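Local coordinates for diacylglycerol O-acyltransferase (PDB 6CHJ), which probably transfers the acyl chain of acyl-CoA to diacylglycerol, yielding triacylglycerol and free CoA, and also acts as a wax ester synthase, at residues Gly91-Arg94 with Glu95-Phe99; Ser137-Gly141 with Val142-Arg146; Gln233-Thr236 with Gly237-Phe241; Arg437-Asp440 with Tyr441-Gln444. All coordinates share one frame; numbering follows the deposited sequence.

Three of these local contacts gather around one region, while the fourth stands apart. Interaction 1, at the start of helix 93-105, touches interaction 3 through L97 CB and F241 O, 3.7 Å apart; farther along that helix, S101 OG is hydrogen-bonded to F241 N. Interaction 4, near the start of helix 437-453, touches neither, its nearest atoms lying about 5 Å from interaction 1 and about 6 Å from interaction 3. Q436, just before it, meets L97 and accepts a bond from R240. Interaction 2 includes the D140-G141 end of the HHxxxDG signature, whose second histidine is catalytic in relatives, and so probably lies beside the active site; its nearest atoms are about 9 Å from interaction 3.

Interaction 1 (Gly91-Arg94 with Glu95-Phe99); sequences GRIR and ELLSF
One face of the R92 guanidinium is covered by E95 OE2, and the R94 guanidinium carbon CZ lies in plane at its edge. The setting is the N-terminus of helix 93-105, the crossover helix of a beta-alpha-beta unit formed with strands 82-86 and 115-121, with R92 as N-cap residue. The guanidinium and E95 carboxylate planes stand 69° apart. Because OE2 lies well out of the guanidinium plane, its salt bridge with R92 NE, at 3.4 Å, is one of charges alone, no N-H pointing at the oxygen. OE2 has a firmer bond: three residues on from the N-cap, it accepts the N-cap's own backbone N-H, R92 N at 3.1 Å, through its anti lone pair. E95 CG lies beside its own backbone N (chi1 -75°), and a bend at chi2 then turns the carboxylate back to R92. With a glutamine in its place the negative charge goes, and the R92 guanidinium is likely to be left without its mate. Along the helix, I93 CG2 rests against L97 CD1 at 4.1 Å, while L96 packs on I120. R94 O accepts two bonds from S98, one turn on, which approach from opposite faces of its carbonyl plane: N at 3.2 Å and OG at 2.7 Å.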
ATOM      1  N   GLY B  91       3.552 -18.769   9.864  1.00 51.48           N
ATOM      2  CA  GLY B  91       2.790 -19.068   8.664  1.00 56.16           C
ATOM      3  C   GLY B  91       1.388 -19.610   8.864  1.00 58.29           C
ATOM      4  O   GLY B  91       0.847 -20.258   7.960  1.00 64.64           O
ATOM      5  N   ARG B  92       0.768 -19.356  10.001  1.00 56.52           N
ATOM      6  CA  ARG B  92      -0.570 -19.876  10.245  1.00 59.02           C
ATOM      7  C   ARG B  92      -1.620 -18.783  10.003  1.00 59.13           C
ATOM      8  O   ARG B  92      -1.338 -17.721   9.429  1.00 52.78           O
ATOM      9  CB  ARG B  92      -0.656 -20.457  11.657  1.00 58.14           C
ATOM     10  CG  ARG B  92      -0.643 -19.403  12.713  1.00 55.74           C
ATOM     11  CD  ARG B  92      -0.063 -19.895  14.026  1.00 64.74           C
ATOM     12  NE  ARG B  92       0.385 -18.766  14.839  1.00 64.52           N
ATOM     13  CZ  ARG B  92      -0.430 -17.931  15.470  1.00 73.18           C
ATOM     14  NH1 ARG B  92      -1.756 -18.092  15.393  1.00 76.72           N
ATOM     15  NH2 ARG B  92       0.080 -16.931  16.181  1.00 78.90           N
ATOM     16  N   ILE B  93      -2.853 -19.044  10.441  1.00 57.78           N
ATOM     17  CA  ILE B  93      -3.965 -18.215   9.998  1.00 51.84           C
ATOM     18  C   ILE B  93      -3.832 -16.794  10.534  1.00 52.24           C
ATOM     19  O   ILE B  93      -4.113 -15.825   9.812  1.00 53.71           O
ATOM     20  CB  ILE B  93      -5.309 -18.863  10.376  1.00 54.21           C
ATOM     21  CG1 ILE B  93      -5.472 -20.188   9.620  1.00 61.13           C
ATOM     22  CG2 ILE B  93      -6.472 -17.932  10.009  1.00 51.54           C
ATOM     23  CD1 ILE B  93      -5.081 -20.126   8.130  1.00 61.29           C
ATOM     24  N   ARG B  94      -3.383 -16.631  11.781  1.00 41.68           N
ATOM     25  CA  ARG B  94      -3.168 -15.281  12.286  1.00 48.52           C
ATOM     26  C   ARG B  94      -2.250 -14.475  11.354  1.00 55.18           C
ATOM     27  O   ARG B  94      -2.521 -13.302  11.072  1.00 50.70           O
ATOM     28  CB  ARG B  94      -2.599 -15.325  13.703  1.00 56.05           C
ATOM     29  CG  ARG B  94      -2.187 -13.954  14.224  1.00 61.35           C
ATOM     30  CD  ARG B  94      -2.471 -13.774  15.707  1.00 71.38           C
ATOM     31  NE  ARG B  94      -2.285 -15.015  16.462  1.00 82.73           N
ATOM     32  CZ  ARG B  94      -1.934 -15.069  17.745  1.00 86.66           C
ATOM     33  NH1 ARG B  94      -1.713 -13.942  18.423  1.00 80.27           N
ATOM     34  NH2 ARG B  94      -1.795 -16.250  18.350  1.00 83.07           N
ATOM     35  N   GLU B  95      -1.192 -15.099  10.816  1.00 48.89           N
ATOM     36  CA  GLU B  95      -0.312 -14.365   9.902  1.00 45.19           C
ATOM     37  C   GLU B  95      -0.991 -14.088   8.552  1.00 46.96           C
ATOM     38  O   GLU B  95      -0.848 -12.991   7.993  1.00 51.66           O
ATOM     39  CB  GLU B  95       1.014 -15.114   9.709  1.00 45.32           C
ATOM     40  CG  GLU B  95       1.967 -15.019  10.912  1.00 48.57           C
ATOM     41  CD  GLU B  95       1.458 -15.779  12.141  1.00 61.53           C
ATOM     42  OE1 GLU B  95       1.384 -15.198  13.252  1.00 58.99           O
ATOM     43  OE2 GLU B  95       1.121 -16.974  11.986  1.00 65.72           O
ATOM     44  N   LEU B  96      -1.728 -15.058   8.007  1.00 42.57           N
ATOM     45  CA  LEU B  96      -2.416 -14.835   6.737  1.00 45.34           C
ATOM     46  C   LEU B  96      -3.364 -13.647   6.814  1.00 47.65           C
ATOM     47  O   LEU B  96      -3.535 -12.928   5.825  1.00 47.10           O
ATOM     48  CB  LEU B  96      -3.210 -16.062   6.333  1.00 44.58           C
ATOM     49  CG  LEU B  96      -4.029 -15.986   5.044  1.00 44.83           C
ATOM     50  CD1 LEU B  96      -3.170 -15.673   3.814  1.00 50.57           C
ATOM     51  CD2 LEU B  96      -4.782 -17.307   4.829  1.00 46.47           C
ATOM     52  N   LEU B  97      -3.999 -13.433   7.972  1.00 47.03           N
ATOM     53  CA  LEU B  97      -4.970 -12.360   8.063  1.00 50.43           C
ATOM     54  C   LEU B  97      -4.279 -11.022   8.233  1.00 51.39           C
ATOM     55  O   LEU B  97      -4.785 -10.017   7.723  1.00 45.67           O
ATOM     56  CB  LEU B  97      -5.952 -12.611   9.206  1.00 45.28           C
ATOM     57  CG  LEU B  97      -6.804 -13.882   9.056  1.00 47.11           C
ATOM     58  CD1 LEU B  97      -7.770 -14.032  10.218  1.00 50.46           C
ATOM     59  CD2 LEU B  97      -7.550 -13.949   7.728  1.00 46.12           C
ATOM     60  N   SER B  98      -3.124 -11.010   8.921  1.00 50.36           N
ATOM     61  CA  SER B  98      -2.313  -9.798   9.013  1.00 47.52           C
ATOM     62  C   SER B  98      -1.838  -9.368   7.647  1.00 45.67           C
ATOM     63  O   SER B  98      -1.804  -8.166   7.348  1.00 49.42           O
ATOM     64  CB  SER B  98      -1.111 -10.009   9.923  1.00 44.48           C
ATOM     65  OG  SER B  98      -1.481 -10.774  11.053  1.00 57.70           O
ATOM     66  N   PHE B  99      -1.466 -10.333   6.804  1.00 44.05           N
ATOM     67  CA  PHE B  99      -1.016  -9.992   5.463  1.00 50.13           C
ATOM     68  C   PHE B  99      -2.131  -9.298   4.691  1.00 50.29           C
ATOM     69  O   PHE B  99      -1.895  -8.294   4.009  1.00 49.38           O
ATOM     70  CB  PHE B  99      -0.521 -11.234   4.703  1.00 42.28           C
ATOM     71  CG  PHE B  99      -0.215 -10.962   3.247  1.00 48.26           C
ATOM     72  CD1 PHE B  99       1.067 -10.600   2.847  1.00 53.33           C
ATOM     73  CD2 PHE B  99      -1.234 -10.984   2.283  1.00 48.73           C
ATOM     74  CE1 PHE B  99       1.337 -10.297   1.504  1.00 50.44           C
ATOM     75  CE2 PHE B  99      -0.972 -10.672   0.946  1.00 54.83           C
ATOM     76  CZ  PHE B  99       0.323 -10.333   0.554  1.00 49.34           C
TER

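Interaction 2 (Ser137-Gly141 with Val142-Arg146); sequences SLVDG and VSAMR
D140 OD2 is gripped by two backbone N-H groups of the helix that follows it. S143 N reaches it at 3.2 Å on a nearly straight path (166°), whereas the bond from V142 N is weak. The other carboxylate oxygen, OD1, accepts from S143 OG at 2.7 Å, so both oxygens are engaged by the first turn. Neither of the S143 donors lies in the carboxylate plane; the hydroxyl comes in from 49° above it. The side chain can fold over the helix end because CG sits between the backbone N and the carbonyl carbon of D140 (chi1 65°), a position that brings the carboxylate to the capping bonds.

Backbone bonds continue the turn, A144 N to D140 O and M145 N to G141 O. A144 CB is pressed close to D140 O, at 3.1 Å, and V139 CG1 covers the same alanine, 3.6 Å from its CB. V139 also touches P56 and V142 touches V381, both in loops. Here D140 is the N-cap of helix 141-150. Just upstream, S137 N is hydrogen-bonded to H135 ND1. The segment ends the HHxxxDG signature of the CoA-dependent acyltransferase family, which begins at H135 and closes with D140 and G141, and in which the second histidine is the catalytic base of well-studied relatives.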
ATOM      1  N   SER B 137     -14.637   0.790  -8.965  1.00 58.22           N
ATOM      2  CA  SER B 137     -14.895   1.449 -10.248  1.00 64.60           C
ATOM      3  C   SER B 137     -14.741   0.503 -11.429  1.00 65.10           C
ATOM      4  O   SER B 137     -15.372   0.711 -12.468  1.00 66.90           O
ATOM      5  CB  SER B 137     -13.963   2.632 -10.450  1.00 59.39           C
ATOM      6  OG  SER B 137     -14.571   3.805  -9.954  1.00 68.73           O
ATOM      7  N   LEU B 138     -13.902  -0.525 -11.299  1.00 62.45           N
ATOM      8  CA  LEU B 138     -13.630  -1.441 -12.397  1.00 64.90           C
ATOM      9  C   LEU B 138     -14.472  -2.707 -12.318  1.00 63.31           C
ATOM     10  O   LEU B 138     -14.950  -3.194 -13.345  1.00 68.20           O
ATOM     11  CB  LEU B 138     -12.140  -1.807 -12.423  1.00 62.52           C
ATOM     12  CG  LEU B 138     -11.695  -2.525 -13.695  1.00 65.48           C
ATOM     13  CD1 LEU B 138     -11.692  -1.543 -14.865  1.00 65.87           C
ATOM     14  CD2 LEU B 138     -10.322  -3.165 -13.521  1.00 70.50           C
ATOM     15  N   VAL B 139     -14.643  -3.271 -11.127  1.00 62.95           N
ATOM     16  CA  VAL B 139     -15.496  -4.437 -10.918  1.00 66.99           C
ATOM     17  C   VAL B 139     -16.185  -4.299  -9.564  1.00 67.82           C
ATOM     18  O   VAL B 139     -15.517  -4.130  -8.538  1.00 63.41           O
ATOM     19  CB  VAL B 139     -14.696  -5.752 -10.978  1.00 67.50           C
ATOM     20  CG1 VAL B 139     -15.584  -6.940 -10.648  1.00 60.29           C
ATOM     21  CG2 VAL B 139     -14.039  -5.933 -12.348  1.00 64.47           C
ATOM     22  N   ASP B 140     -17.518  -4.379  -9.556  1.00 70.67           N
ATOM     23  CA  ASP B 140     -18.253  -4.348  -8.294  1.00 70.54           C
ATOM     24  C   ASP B 140     -17.918  -5.582  -7.455  1.00 69.05           C
ATOM     25  O   ASP B 140     -17.139  -6.455  -7.856  1.00 70.79           O
ATOM     26  CB  ASP B 140     -19.756  -4.241  -8.543  1.00 67.14           C
ATOM     27  CG  ASP B 140     -20.310  -5.459  -9.237  1.00 75.22           C
ATOM     28  OD1 ASP B 140     -20.375  -5.449 -10.488  1.00 86.17           O
ATOM     29  OD2 ASP B 140     -20.653  -6.435  -8.539  1.00 72.67           O
ATOM     30  N   GLY B 141     -18.515  -5.649  -6.262  1.00 70.73           N
ATOM     31  CA  GLY B 141     -18.182  -6.673  -5.288  1.00 62.87           C
ATOM     32  C   GLY B 141     -18.641  -8.085  -5.600  1.00 69.83           C
ATOM     33  O   GLY B 141     -17.906  -9.048  -5.342  1.00 72.08           O
ATOM     34  N   VAL B 142     -19.842  -8.246  -6.150  1.00 69.72           N
ATOM     35  CA  VAL B 142     -20.350  -9.598  -6.341  1.00 73.89           C
ATOM     36  C   VAL B 142     -19.760 -10.223  -7.601  1.00 72.00           C
ATOM     37  O   VAL B 142     -19.248 -11.346  -7.563  1.00 78.68           O
ATOM     38  CB  VAL B 142     -21.889  -9.601  -6.337  1.00 68.39           C
ATOM     39  CG1 VAL B 142     -22.357  -9.271  -4.965  1.00 76.02           C
ATOM     40  CG2 VAL B 142     -22.447  -8.586  -7.288  1.00 72.11           C
ATOM     41  N   SER B 143     -19.771  -9.497  -8.730  1.00 76.12           N
ATOM     42  CA  SER B 143     -19.163 -10.049  -9.943  1.00 74.76           C
ATOM     43  C   SER B 143     -17.668 -10.277  -9.764  1.00 70.59           C
ATOM     44  O   SER B 143     -17.105 -11.192 -10.374  1.00 74.13           O
ATOM     45  CB  SER B 143     -19.434  -9.148 -11.150  1.00 76.03           C
ATOM     46  OG  SER B 143     -19.120  -7.794 -10.892  1.00 74.62           O
ATOM     47  N   ALA B 144     -17.010  -9.479  -8.922  1.00 67.05           N
ATOM     48  CA  ALA B 144     -15.655  -9.827  -8.521  1.00 67.72           C
ATOM     49  C   ALA B 144     -15.635 -11.207  -7.890  1.00 74.85           C
ATOM     50  O   ALA B 144     -14.889 -12.093  -8.330  1.00 77.62           O
ATOM     51  CB  ALA B 144     -15.084  -8.784  -7.558  1.00 68.89           C
ATOM     52  N   MET B 145     -16.474 -11.427  -6.875  1.00 75.73           N
ATOM     53  CA  MET B 145     -16.471 -12.732  -6.227  1.00 81.37           C
ATOM     54  C   MET B 145     -17.246 -13.780  -7.015  1.00 79.44           C
ATOM     55  O   MET B 145     -17.345 -14.924  -6.560  1.00 89.49           O
ATOM     56  CB  MET B 145     -16.991 -12.625  -4.785  1.00 77.76           C
ATOM     57  CG  MET B 145     -15.970 -11.947  -3.829  1.00 84.61           C
ATOM     58  SD  MET B 145     -15.555 -12.814  -2.275  1.00 92.82           S
ATOM     59  CE  MET B 145     -14.401 -14.117  -2.746  1.00 55.95           C
ATOM     60  N   ARG B 146     -17.776 -13.431  -8.188  1.00 73.27           N
ATOM     61  CA  ARG B 146     -18.232 -14.434  -9.141  1.00 77.91           C
ATOM     62  C   ARG B 146     -17.127 -14.831 -10.116  1.00 79.25           C
ATOM     63  O   ARG B 146     -16.976 -16.018 -10.428  1.00 80.19           O
ATOM     64  CB  ARG B 146     -19.463 -13.922  -9.895  1.00 82.60           C
ATOM     65  CG  ARG B 146     -20.686 -13.746  -8.981  1.00 82.27           C
ATOM     66  CD  ARG B 146     -22.008 -14.022  -9.695  1.00 85.39           C
ATOM     67  NE  ARG B 146     -23.159 -13.397  -9.037  1.00 90.26           N
ATOM     68  CZ  ARG B 146     -23.617 -13.689  -7.814  1.00 91.50           C
ATOM     69  NH1 ARG B 146     -23.047 -14.630  -7.065  1.00 91.19           N
ATOM     70  NH2 ARG B 146     -24.676 -13.042  -7.341  1.00 85.03           N
TER

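Interaction 3 (Gln233-Thr236 with Gly237-Phe241); sequences QKIT and GSRRF
From CB, the side chain of R239 folds back so that its guanidinium meets I235 and T236: CG lies beside the backbone N, a bend at chi2 (-64°) swings CD and NE round, and after an extended chi3 the guanidinium is turned at the end. On the way it touches I426 of the neighbouring strand, and NE makes a long, weak ion pair with D404. CZ comes within 4.2 Å of I235 CD1. At the tip, NH1 donates to T236 O at 2.8 Å, the bond almost straight (173°) and the oxygen in the guanidinium plane. The same nitrogen reaches S238 O at 3.0 Å, from above that carbonyl plane. NH2 meets I235 CD1 at 3.6 Å and is hydrogen-bonded to Q18 O. All this lies where the chain enters strand 239-247, an edge strand, within this chain, of the second mixed sheet. A leucine in place of R239 would probably leave the carbonyl oxygens of T236, S238 and Q18 without this shared donor group. Across the turn, T236 OG1 and S238 OG are hydrogen-bonded at 3.1 Å, and either may donate. Both hydroxyls sit between their own backbone N and carbonyl carbon. G237 N, between them, is hydrogen-bonded to D109 OD2 of the second subunit.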
ATOM      1  N   GLN B 233     -17.633   6.678  13.301  1.00 52.86           N
ATOM      2  CA  GLN B 233     -16.798   7.850  13.475  1.00 54.66           C
ATOM      3  C   GLN B 233     -15.779   7.879  12.340  1.00 51.73           C
ATOM      4  O   GLN B 233     -15.679   6.939  11.551  1.00 51.79           O
ATOM      5  CB  GLN B 233     -16.121   7.831  14.857  1.00 52.63           C
ATOM      6  CG  GLN B 233     -15.808   6.414  15.343  1.00 57.97           C
ATOM      7  CD  GLN B 233     -15.207   6.366  16.751  1.00 63.74           C
ATOM      8  OE1 GLN B 233     -14.520   7.295  17.180  1.00 67.11           O
ATOM      9  NE2 GLN B 233     -15.472   5.279  17.476  1.00 58.07           N
ATOM     10  N   LYS B 234     -15.044   8.980  12.241  1.00 49.32           N
ATOM     11  CA  LYS B 234     -14.012   9.108  11.220  1.00 52.52           C
ATOM     12  C   LYS B 234     -12.917   8.058  11.436  1.00 57.40           C
ATOM     13  O   LYS B 234     -12.560   7.716  12.569  1.00 58.33           O
ATOM     14  CB  LYS B 234     -13.414  10.525  11.243  1.00 49.03           C
ATOM     15  CG  LYS B 234     -14.354  11.620  10.661  1.00 59.26           C
ATOM     16  CD  LYS B 234     -13.712  13.018  10.638  1.00 60.75           C
ATOM     17  CE  LYS B 234     -14.278  13.909   9.500  1.00 79.03           C
ATOM     18  NZ  LYS B 234     -13.346  14.081   8.323  1.00 77.07           N
ATOM     19  N   ILE B 235     -12.368   7.547  10.336  1.00 52.35           N
ATOM     20  CA  ILE B 235     -11.503   6.380  10.388  1.00 51.34           C
ATOM     21  C   ILE B 235     -10.130   6.734   9.821  1.00 52.46           C
ATOM     22  O   ILE B 235      -9.933   7.775   9.199  1.00 48.87           O
ATOM     23  CB  ILE B 235     -12.105   5.174   9.641  1.00 45.59           C
ATOM     24  CG1 ILE B 235     -12.274   5.511   8.164  1.00 50.71           C
ATOM     25  CG2 ILE B 235     -13.441   4.788  10.239  1.00 47.44           C
ATOM     26  CD1 ILE B 235     -12.507   4.301   7.281  1.00 45.63           C
ATOM     27  N   THR B 236      -9.176   5.850  10.084  1.00 51.08           N
ATOM     28  CA  THR B 236      -7.882   5.840   9.429  1.00 50.97           C
ATOM     29  C   THR B 236      -7.912   4.902   8.226  1.00 48.48           C
ATOM     30  O   THR B 236      -8.870   4.156   8.001  1.00 43.29           O
ATOM     31  CB  THR B 236      -6.801   5.385  10.398  1.00 53.50           C
ATOM     32  OG1 THR B 236      -6.940   3.971  10.597  1.00 49.84           O
ATOM     33  CG2 THR B 236      -6.961   6.085  11.739  1.00 53.26           C
ATOM     34  N   GLY B 237      -6.832   4.931   7.457  1.00 47.34           N
ATOM     35  CA  GLY B 237      -6.702   4.044   6.325  1.00 52.99           C
ATOM     36  C   GLY B 237      -6.113   2.672   6.612  1.00 52.12           C
ATOM     37  O   GLY B 237      -5.871   1.914   5.665  1.00 56.54           O
ATOM     38  N   SER B 238      -5.862   2.324   7.870  1.00 43.73           N
ATOM     39  CA  SER B 238      -5.312   1.017   8.204  1.00 50.66           C
ATOM     40  C   SER B 238      -6.455   0.059   8.519  1.00 51.07           C
ATOM     41  O   SER B 238      -7.462   0.446   9.124  1.00 49.72           O
ATOM     42  CB  SER B 238      -4.334   1.095   9.382  1.00 50.62           C
ATOM     43  OG  SER B 238      -4.983   1.547  10.562  1.00 57.62           O
ATOM     44  N   ARG B 239      -6.300  -1.183   8.082  1.00 45.15           N
ATOM     45  CA  ARG B 239      -7.365  -2.163   8.108  1.00 44.78           C
ATOM     46  C   ARG B 239      -6.984  -3.315   9.016  1.00 46.84           C
ATOM     47  O   ARG B 239      -5.809  -3.623   9.194  1.00 49.69           O
ATOM     48  CB  ARG B 239      -7.673  -2.684   6.696  1.00 46.32           C
ATOM     49  CG  ARG B 239      -8.246  -1.611   5.766  1.00 41.69           C
ATOM     50  CD  ARG B 239      -9.603  -1.126   6.283  1.00 41.12           C
ATOM     51  NE  ARG B 239     -10.122   0.010   5.527  1.00 41.33           N
ATOM     52  CZ  ARG B 239      -9.974   1.273   5.901  1.00 40.54           C
ATOM     53  NH1 ARG B 239      -9.309   1.552   7.014  1.00 41.39           N
ATOM     54  NH2 ARG B 239     -10.469   2.250   5.154  1.00 38.93           N
ATOM     55  N   ARG B 240      -7.995  -3.906   9.629  1.00 51.17           N
ATOM     56  CA  ARG B 240      -7.888  -5.191  10.290  1.00 50.63           C
ATOM     57  C   ARG B 240      -8.913  -6.106   9.649  1.00 53.75           C
ATOM     58  O   ARG B 240     -10.104  -5.762   9.591  1.00 49.00           O
ATOM     59  CB  ARG B 240      -8.122  -5.084  11.801  1.00 52.64           C
ATOM     60  CG  ARG B 240      -7.057  -5.817  12.608  1.00 62.92           C
ATOM     61  CD  ARG B 240      -7.486  -6.084  14.043  1.00 66.80           C
ATOM     62  NE  ARG B 240      -6.437  -6.745  14.814  1.00 67.85           N
ATOM     63  CZ  ARG B 240      -6.067  -8.014  14.643  1.00 75.79           C
ATOM     64  NH1 ARG B 240      -6.661  -8.770  13.719  1.00 76.02           N
ATOM     65  NH2 ARG B 240      -5.100  -8.533  15.394  1.00 68.79           N
ATOM     66  N   PHE B 241      -8.441  -7.245   9.140  1.00 49.51           N
ATOM     67  CA  PHE B 241      -9.273  -8.229   8.470  1.00 49.38           C
ATOM     68  C   PHE B 241      -9.390  -9.485   9.323  1.00 49.44           C
ATOM     69  O   PHE B 241      -8.400  -9.982   9.863  1.00 50.59           O
ATOM     70  CB  PHE B 241      -8.707  -8.599   7.106  1.00 52.20           C
ATOM     71  CG  PHE B 241      -9.555  -9.575   6.347  1.00 52.09           C
ATOM     72  CD1 PHE B 241     -10.901  -9.315   6.121  1.00 51.92           C
ATOM     73  CD2 PHE B 241      -9.011 -10.743   5.851  1.00 46.75           C
ATOM     74  CE1 PHE B 241     -11.684 -10.208   5.409  1.00 49.66           C
ATOM     75  CE2 PHE B 241      -9.796 -11.641   5.143  1.00 49.55           C
ATOM     76  CZ  PHE B 241     -11.124 -11.375   4.920  1.00 46.79           C
TER

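Interaction 4 (Arg437-Asp440 with Tyr441-Gln444); sequences RMLD and YLEQ
A first torsion of -59° in Y441 places CG beside the backbone N, and chi2 of -17° then turns the ring so that one face lies under the carbonyl oxygen of R437. That oxygen is 3.3 Å from Y441 CG, offset toward the ring's rim, while it also accepts the backbone bond from Y441 N at 3.0 Å. The R437 side chain runs beside the tyrosine in the same direction: its CB approaches Y441 CZ at 3.8 Å and its CD approaches OH at 3.5 Å. M438 crosses the ring at about a right angle, with CG 4.2 Å from Y441 CD2. Elsewhere in helix 437-453, L439 CD2 meets L442 CD1 at 4.2 Å, and L442 CG settles against M438 O at 3.2 Å. Both leucines and M438 turn to the second six-stranded sheet: L439 and L442 touch W246, M438 and L442 touch L425. E443 instead makes a salt bridge with R250. R437 meets Y441 through its methylenes, its guanidinium leading away with its plane 79° from that of the ring. The side-chain part of the contact is thus methylene against aromatic ring, and the carbonyl over the ring face follows from the i to i+4 backbone bond that the same oxygen accepts.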
ATOM      1  N   ARG B 437     -11.252 -10.596  17.639  1.00 51.78           N
ATOM      2  CA  ARG B 437     -12.002 -11.270  18.687  1.00 58.38           C
ATOM      3  C   ARG B 437     -13.461 -11.463  18.304  1.00 59.38           C
ATOM      4  O   ARG B 437     -14.132 -12.333  18.875  1.00 58.24           O
ATOM      5  CB  ARG B 437     -11.881 -10.492  19.991  1.00 62.04           C
ATOM      6  CG  ARG B 437     -10.985 -11.163  20.990  1.00 69.26           C
ATOM      7  CD  ARG B 437     -10.697 -10.259  22.150  1.00 74.70           C
ATOM      8  NE  ARG B 437      -9.294  -9.868  22.149  1.00 86.35           N
ATOM      9  CZ  ARG B 437      -8.782  -8.889  22.891  1.00 88.79           C
ATOM     10  NH1 ARG B 437      -9.566  -8.188  23.709  1.00 81.79           N
ATOM     11  NH2 ARG B 437      -7.480  -8.617  22.810  1.00 87.03           N
ATOM     12  N   MET B 438     -13.958 -10.698  17.325  1.00 54.76           N
ATOM     13  CA  MET B 438     -15.333 -10.878  16.874  1.00 59.05           C
ATOM     14  C   MET B 438     -15.574 -12.244  16.246  1.00 55.31           C
ATOM     15  O   MET B 438     -16.733 -12.667  16.157  1.00 56.59           O
ATOM     16  CB  MET B 438     -15.720  -9.772  15.891  1.00 56.28           C
ATOM     17  CG  MET B 438     -16.191  -8.518  16.599  1.00 58.90           C
ATOM     18  SD  MET B 438     -17.127  -7.461  15.509  1.00 66.24           S
ATOM     19  CE  MET B 438     -18.617  -8.421  15.388  1.00 54.97           C
ATOM     20  N   LEU B 439     -14.520 -12.928  15.793  1.00 51.80           N
ATOM     21  CA  LEU B 439     -14.657 -14.314  15.343  1.00 55.97           C
ATOM     22  C   LEU B 439     -15.091 -15.224  16.488  1.00 54.42           C
ATOM     23  O   LEU B 439     -15.970 -16.075  16.322  1.00 50.58           O
ATOM     24  CB  LEU B 439     -13.336 -14.807  14.749  1.00 54.14           C
ATOM     25  CG  LEU B 439     -12.845 -14.081  13.502  1.00 55.80           C
ATOM     26  CD1 LEU B 439     -11.617 -14.783  12.913  1.00 44.95           C
ATOM     27  CD2 LEU B 439     -13.991 -13.988  12.493  1.00 53.94           C
ATOM     28  N   ASP B 440     -14.469 -15.072  17.656  1.00 54.90           N
ATOM     29  CA  ASP B 440     -14.904 -15.842  18.813  1.00 55.22           C
ATOM     30  C   ASP B 440     -16.281 -15.396  19.270  1.00 56.41           C
ATOM     31  O   ASP B 440     -17.071 -16.224  19.732  1.00 54.68           O
ATOM     32  CB  ASP B 440     -13.906 -15.698  19.960  1.00 61.87           C
ATOM     33  CG  ASP B 440     -12.483 -15.949  19.528  1.00 63.81           C
ATOM     34  OD1 ASP B 440     -12.196 -17.059  19.022  1.00 70.83           O
ATOM     35  OD2 ASP B 440     -11.653 -15.028  19.685  1.00 63.00           O
ATOM     36  N   TYR B 441     -16.600 -14.108  19.105  1.00 55.20           N
ATOM     37  CA  TYR B 441     -17.907 -13.611  19.524  1.00 53.65           C
ATOM     38  C   TYR B 441     -19.009 -14.112  18.598  1.00 55.29           C
ATOM     39  O   TYR B 441     -20.125 -14.395  19.055  1.00 55.86           O
ATOM     40  CB  TYR B 441     -17.902 -12.084  19.590  1.00 55.87           C
ATOM     41  CG  TYR B 441     -16.867 -11.496  20.535  1.00 59.63           C
ATOM     42  CD1 TYR B 441     -16.260 -12.279  21.516  1.00 55.52           C
ATOM     43  CD2 TYR B 441     -16.506 -10.147  20.450  1.00 56.53           C
ATOM     44  CE1 TYR B 441     -15.323 -11.745  22.384  1.00 59.31           C
ATOM     45  CE2 TYR B 441     -15.565  -9.604  21.317  1.00 59.33           C
ATOM     46  CZ  TYR B 441     -14.972 -10.417  22.280  1.00 61.55           C
ATOM     47  OH  TYR B 441     -14.032  -9.896  23.137  1.00 63.66           O
ATOM     48  N   LEU B 442     -18.723 -14.235  17.299  1.00 53.87           N
ATOM     49  CA  LEU B 442     -19.692 -14.878  16.414  1.00 53.04           C
ATOM     50  C   LEU B 442     -19.899 -16.328  16.821  1.00 55.93           C
ATOM     51  O   LEU B 442     -21.035 -16.819  16.860  1.00 55.30           O
ATOM     52  CB  LEU B 442     -19.242 -14.816  14.954  1.00 50.76           C
ATOM     53  CG  LEU B 442     -19.169 -13.489  14.202  1.00 57.20           C
ATOM     54  CD1 LEU B 442     -18.151 -13.583  13.036  1.00 49.66           C
ATOM     55  CD2 LEU B 442     -20.537 -13.044  13.709  1.00 46.63           C
ATOM     56  N   GLU B 443     -18.804 -17.026  17.129  1.00 56.41           N
ATOM     57  CA  GLU B 443     -18.894 -18.446  17.430  1.00 55.38           C
ATOM     58  C   GLU B 443     -19.624 -18.656  18.749  1.00 52.85           C
ATOM     59  O   GLU B 443     -20.449 -19.564  18.875  1.00 56.70           O
ATOM     60  CB  GLU B 443     -17.481 -19.060  17.429  1.00 55.48           C
ATOM     61  CG  GLU B 443     -17.342 -20.430  18.105  1.00 51.85           C
ATOM     62  CD  GLU B 443     -18.176 -21.530  17.435  1.00 57.53           C
ATOM     63  OE1 GLU B 443     -18.416 -21.453  16.209  1.00 53.16           O
ATOM     64  OE2 GLU B 443     -18.591 -22.479  18.142  1.00 57.58           O
ATOM     65  N   GLN B 444     -19.384 -17.774  19.715  1.00 55.07           N
ATOM     66  CA  GLN B 444     -20.094 -17.827  20.978  1.00 49.33           C
ATOM     67  C   GLN B 444     -21.589 -17.524  20.784  1.00 61.98           C
ATOM     68  O   GLN B 444     -22.447 -18.135  21.443  1.00 55.88           O
ATOM     69  CB  GLN B 444     -19.427 -16.849  21.949  1.00 49.97           C
ATOM     70  CG  GLN B 444     -20.064 -16.741  23.334  1.00 61.34           C
ATOM     71  CD  GLN B 444     -19.792 -15.407  24.003  1.00 67.71           C
ATOM     72  OE1 GLN B 444     -19.092 -14.552  23.446  1.00 72.02           O
ATOM     73  NE2 GLN B 444     -20.350 -15.213  25.197  1.00 62.95           N
TER